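Local coordinates for ankyrin repeat family protein (Enterococcus faecalis, PDB 3HRA) that is of unknown function but, as an ankyrin repeat protein, probably offers its stacked helical repeats as a surface for binding other proteins, at residues A[148-153]-A[188-193]; A[161-166]-A[196-201]. One frame throughout, in Å; residues are numbered along the deposited sequence.

Contact 1: A[148-153]-A[188-193]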
# COMPACT_ATOMS: atom_id res chain seq x y z
N VAL A 148 -5.91 15.63 1.50
CA VAL A 148 -6.24 17.03 1.80
C VAL A 148 -6.34 17.30 3.30
O VAL A 148 -5.68 18.20 3.82
CB VAL A 148 -7.57 17.45 1.15
CG1 VAL A 148 -7.98 18.85 1.63
CG2 VAL A 148 -7.44 17.44 -0.37
N GLY A 149 -7.15 16.50 4.00
CA GLY A 149 -7.55 16.82 5.36
C GLY A 149 -6.62 16.37 6.46
O GLY A 149 -6.57 16.96 7.54
N LEU A 150 -5.87 15.31 6.20
CA LEU A 150 -5.04 14.74 7.24
C LEU A 150 -3.62 15.28 7.18
O LEU A 150 -2.85 15.06 8.10
CB LEU A 150 -5.03 13.21 7.15
CG LEU A 150 -6.19 12.50 7.86
CD1 LEU A 150 -7.54 13.11 7.53
CD2 LEU A 150 -6.18 11.01 7.55
N ARG A 151 -3.29 15.99 6.11
CA ARG A 151 -1.90 16.38 5.87
C ARG A 151 -1.70 17.89 5.80
O ARG A 151 -2.60 18.66 6.12
CB ARG A 151 -1.37 15.70 4.60
CG ARG A 151 -1.42 14.16 4.66
CD ARG A 151 -0.66 13.58 5.87
NE ARG A 151 0.72 14.06 5.97
CZ ARG A 151 1.77 13.30 6.29
NH1 ARG A 151 1.62 12.00 6.53
NH2 ARG A 151 2.98 13.84 6.36
N GLU A 152 -0.51 18.30 5.36
CA GLU A 152 -0.01 19.67 5.54
C GLU A 152 -0.32 20.66 4.40
O GLU A 152 0.05 21.84 4.49
CB GLU A 152 1.50 19.62 5.79
CG GLU A 152 1.89 18.84 7.06
CD GLU A 152 1.66 17.33 6.96
OE1 GLU A 152 1.75 16.79 5.84
OE2 GLU A 152 1.38 16.69 8.00
N GLY A 153 -0.96 20.19 3.34
CA GLY A 153 -1.37 21.06 2.25
C GLY A 153 -0.26 21.60 1.38
O GLY A 153 -0.48 22.54 0.60
N LYS A 188 -8.96 24.55 6.57
CA LYS A 188 -7.57 24.55 6.99
C LYS A 188 -6.78 25.69 6.34
O LYS A 188 -5.62 25.92 6.66
CB LYS A 188 -6.94 23.22 6.66
CG LYS A 188 -7.65 22.06 7.34
CD LYS A 188 -6.86 20.79 7.29
CE LYS A 188 -7.63 19.68 7.99
NZ LYS A 188 -8.33 20.17 9.23
N GLY A 189 -7.43 26.39 5.42
CA GLY A 189 -6.79 27.48 4.71
C GLY A 189 -5.81 27.01 3.66
O GLY A 189 -4.86 27.72 3.35
N TYR A 190 -6.05 25.82 3.10
CA TYR A 190 -5.16 25.27 2.07
C TYR A 190 -5.51 25.82 0.69
O TYR A 190 -6.13 25.15 -0.13
CB TYR A 190 -5.21 23.73 2.06
CG TYR A 190 -4.64 23.09 3.30
CD1 TYR A 190 -4.84 21.74 3.55
CD2 TYR A 190 -3.91 23.83 4.23
CE1 TYR A 190 -4.33 21.13 4.69
CE2 TYR A 190 -3.38 23.22 5.38
CZ TYR A 190 -3.60 21.88 5.60
OH TYR A 190 -3.10 21.26 6.74
N THR A 191 -5.11 27.07 0.47
CA THR A 191 -5.49 27.82 -0.71
C THR A 191 -5.19 27.15 -2.03
O THR A 191 -6.04 27.14 -2.92
CB THR A 191 -4.82 29.23 -0.72
OG1 THR A 191 -5.00 29.84 0.56
CG2 THR A 191 -5.46 30.08 -1.78
N GLU A 192 -3.99 26.60 -2.20
CA GLU A 192 -3.63 26.00 -3.47
C GLU A 192 -4.45 24.75 -3.77
O GLU A 192 -4.85 24.53 -4.90
CB GLU A 192 -2.13 25.67 -3.53
CG GLU A 192 -1.21 26.88 -3.44
CD GLU A 192 -1.36 27.84 -4.63
OE1 GLU A 192 -1.70 27.39 -5.75
OE2 GLU A 192 -1.15 29.06 -4.44
N ILE A 193 -4.71 23.94 -2.74
CA ILE A 193 -5.60 22.80 -2.90
C ILE A 193 -7.02 23.24 -3.25
O ILE A 193 -7.65 22.66 -4.15
CB ILE A 193 -5.56 21.86 -1.67
CG1 ILE A 193 -4.20 21.15 -1.64
CG2 ILE A 193 -6.69 20.83 -1.72
CD1 ILE A 193 -3.97 20.26 -0.43
O HOH W 1 -2.66 24.08 -0.15
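The ring of Y190 lies flat against the backbone of G153: CA of G153 sits 3.8 Å from the ring centroid, only 12° off the ring normal, a CH-pi contact over the face. A CB on G153 would collide with CG of Y190, so the close approach needs glycine here, and the positive phi of 71° favours it too. At the far end of the ring, Y190 OH donates a hydrogen bond to R151 O at 2.7 Å, while V148 O meets the ring edge at CE1 of Y190, 3.3 Å away. The tyrosine thus fills the concave side of the turn that carries the chain out of helix 143-149. This is the helix-turn-helix of one ankyrin repeat stacked on that of the next, turn against turn: G189 closes helix 181-188 with a Schellman motif, and Y190 is the N-cap residue of helix 191-198. Deeper in, CG2 of V148 packs on CG2 of I193 at 3.7 Å, and CD1 of I193 reaches CA of G153 at 3.8 Å. A185 of helix 181-188 touches both V148 and I193. On the outside, the K188 side chain, extended as far as CE, brings CE to 3.0 Å from G149 O, a close carbon-to-carbonyl contact, while NZ turns away and does not bond it. Water 1 donates to G153 O at 2.8 Å and accepts a weak bond from I193 N at 3.3 Å.

Contact 2: A[161-166]-A[196-201]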
# COMPACT_ATOMS: atom_id res chain seq x y z
N VAL A 161 -3.18 15.60 -4.89
CA VAL A 161 -4.55 16.01 -5.21
C VAL A 161 -4.78 16.15 -6.73
O VAL A 161 -5.78 15.67 -7.26
CB VAL A 161 -4.93 17.32 -4.47
CG1 VAL A 161 -6.25 17.88 -5.00
CG2 VAL A 161 -5.01 17.05 -2.98
N LYS A 162 -3.85 16.80 -7.43
CA LYS A 162 -3.97 16.98 -8.87
C LYS A 162 -3.99 15.64 -9.61
O LYS A 162 -4.82 15.43 -10.50
CB LYS A 162 -2.82 17.84 -9.41
CG LYS A 162 -2.93 18.11 -10.88
CD LYS A 162 -4.04 19.12 -11.18
CE LYS A 162 -3.96 19.58 -12.63
NZ LYS A 162 -5.04 20.54 -12.97
N LEU A 163 -3.07 14.76 -9.25
CA LEU A 163 -2.98 13.39 -9.79
C LEU A 163 -4.32 12.66 -9.63
O LEU A 163 -4.82 12.06 -10.58
CB LEU A 163 -1.89 12.61 -9.05
CG LEU A 163 -1.04 11.56 -9.76
CD1 LEU A 163 -0.56 10.50 -8.77
CD2 LEU A 163 -1.73 10.92 -10.97
N LEU A 164 -4.91 12.72 -8.43
CA LEU A 164 -6.19 12.05 -8.17
C LEU A 164 -7.32 12.64 -9.01
O LEU A 164 -8.13 11.90 -9.59
CB LEU A 164 -6.56 12.10 -6.66
CG LEU A 164 -5.68 11.24 -5.75
CD1 LEU A 164 -5.87 11.58 -4.27
CD2 LEU A 164 -5.95 9.76 -6.01
N MET A 165 -7.40 13.97 -9.07
CA MET A 165 -8.46 14.60 -9.86
C MET A 165 -8.29 14.31 -11.34
O MET A 165 -9.27 14.15 -12.06
CB MET A 165 -8.50 16.11 -9.61
CG MET A 165 -8.80 16.48 -8.15
SD MET A 165 -10.28 15.69 -7.49
CE MET A 165 -11.54 16.50 -8.49
N GLU A 166 -7.05 14.25 -11.80
CA GLU A 166 -6.82 13.99 -13.21
C GLU A 166 -7.18 12.55 -13.57
O GLU A 166 -7.32 12.21 -14.74
CB GLU A 166 -5.37 14.29 -13.58
CG GLU A 166 -5.11 15.76 -13.80
CD GLU A 166 -5.84 16.32 -15.01
OE1 GLU A 166 -5.81 15.69 -16.09
OE2 GLU A 166 -6.44 17.41 -14.89
N ILE A 196 -7.21 24.16 -6.90
CA ILE A 196 -7.16 22.94 -7.71
C ILE A 196 -8.54 22.28 -7.72
O ILE A 196 -9.08 21.96 -8.78
CB ILE A 196 -6.11 21.95 -7.17
CG1 ILE A 196 -4.70 22.54 -7.28
CG2 ILE A 196 -6.18 20.62 -7.90
CD1 ILE A 196 -3.65 21.71 -6.55
N LEU A 197 -9.13 22.11 -6.54
CA LEU A 197 -10.44 21.45 -6.45
C LEU A 197 -11.54 22.23 -7.17
O LEU A 197 -12.42 21.63 -7.77
CB LEU A 197 -10.83 21.20 -5.00
CG LEU A 197 -9.97 20.16 -4.27
CD1 LEU A 197 -10.30 20.07 -2.79
CD2 LEU A 197 -10.08 18.79 -4.92
N ALA A 198 -11.48 23.56 -7.11
CA ALA A 198 -12.48 24.42 -7.74
C ALA A 198 -12.49 24.28 -9.27
O ALA A 198 -13.47 24.61 -9.93
CB ALA A 198 -12.26 25.88 -7.36
N GLN A 199 -11.38 23.80 -9.82
CA GLN A 199 -11.26 23.65 -11.27
C GLN A 199 -11.88 22.39 -11.85
O GLN A 199 -11.96 22.24 -13.07
CB GLN A 199 -9.79 23.76 -11.66
CG GLN A 199 -9.27 25.20 -11.49
CD GLN A 199 -7.77 25.28 -11.54
OE1 GLN A 199 -7.09 24.28 -11.76
NE2 GLN A 199 -7.24 26.49 -11.35
N TYR A 200 -12.32 21.48 -10.98
CA TYR A 200 -12.96 20.25 -11.40
C TYR A 200 -14.39 20.21 -10.90
O TYR A 200 -14.74 20.90 -9.93
CB TYR A 200 -12.23 19.02 -10.84
CG TYR A 200 -10.81 18.89 -11.32
CD1 TYR A 200 -9.79 19.58 -10.68
CD2 TYR A 200 -10.50 18.11 -12.42
CE1 TYR A 200 -8.48 19.47 -11.12
CE2 TYR A 200 -9.20 18.00 -12.87
CZ TYR A 200 -8.20 18.68 -12.22
OH TYR A 200 -6.90 18.58 -12.67
N ASN A 201 -15.22 19.39 -11.54
CA ASN A 201 -16.56 19.12 -11.03
C ASN A 201 -16.54 17.96 -10.05
O ASN A 201 -17.60 17.50 -9.62
CB ASN A 201 -17.54 18.84 -12.19
CG ASN A 201 -17.88 20.10 -12.97
OD1 ASN A 201 -18.20 21.13 -12.38
ND2 ASN A 201 -17.78 20.02 -14.29
OXT ASN A 201 -15.46 17.47 -9.67
O HOH W 2 -4.73 23.10 -11.24
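M165 is the main bump on helix 155-166, and the hollow that takes it lies between L197 and Y200. Its side chain folds over in an m, m, m rotamer, so that CE of M165 presses on CB of Y200 at 3.5 Å while SD of M165 touches CD2 of L197 at 4.0 Å. The base of the same side chain lies under the tyrosine: CB of M165 is 3.6 Å from the Y200 ring centroid and 8° off its normal, a CH-pi contact over the face. The sulfur sits obliquely, 5.3 Å from that centroid, in a Met-aromatic contact. One turn earlier V161 makes a smaller bump, its CG1 lying against CG2 of I196 at 4.0 Å and CD2 of L197 at 3.9 Å. These are the second helices of two successive ankyrin repeats, 155-166 and 191-198, stacked side by side; L144 of helix 143-149 backs V161 and M165, and A181 and M182 of helix 181-188 back L197. The Y200 ring reaches back across the gap between the helices, its hydroxyl arriving between K162 and E166, one turn apart. K162 NZ donates to Y200 OH at 2.7 Å, and Y200 OH donates to E166 OE2 at 2.6 Å; the direct K162 NZ to E166 OE2 salt bridge is long, at 3.9 Å. Nearer the solvent, the K162 chain passes I196, CD of K162 4.2 Å from CG2 of I196, and water 2 accepts from K162 NZ at 3.1 Å and donates to Q199 OE1 at 2.7 Å.

Overall arrangement
From the N terminus, the chain has built four helix pairs before it enters helix 143-149, whose end and following turn give the first half of contact 1. Helix 155-166 then supplies the first half of contact 2. Next come a long loop and helix 181-188; at 188-193 the chain closes contact 1, and at 196-201, the C terminus, contact 2. The loops therefore cross rather than nest, since each repeat delivers its parts in the same order. Together they fasten the last helix pair to the one before it, at the turn and along the second helix. The centres of contacts 1 and 2 are about 13 Å apart, and V161 packs on V148 and I193 where they meet.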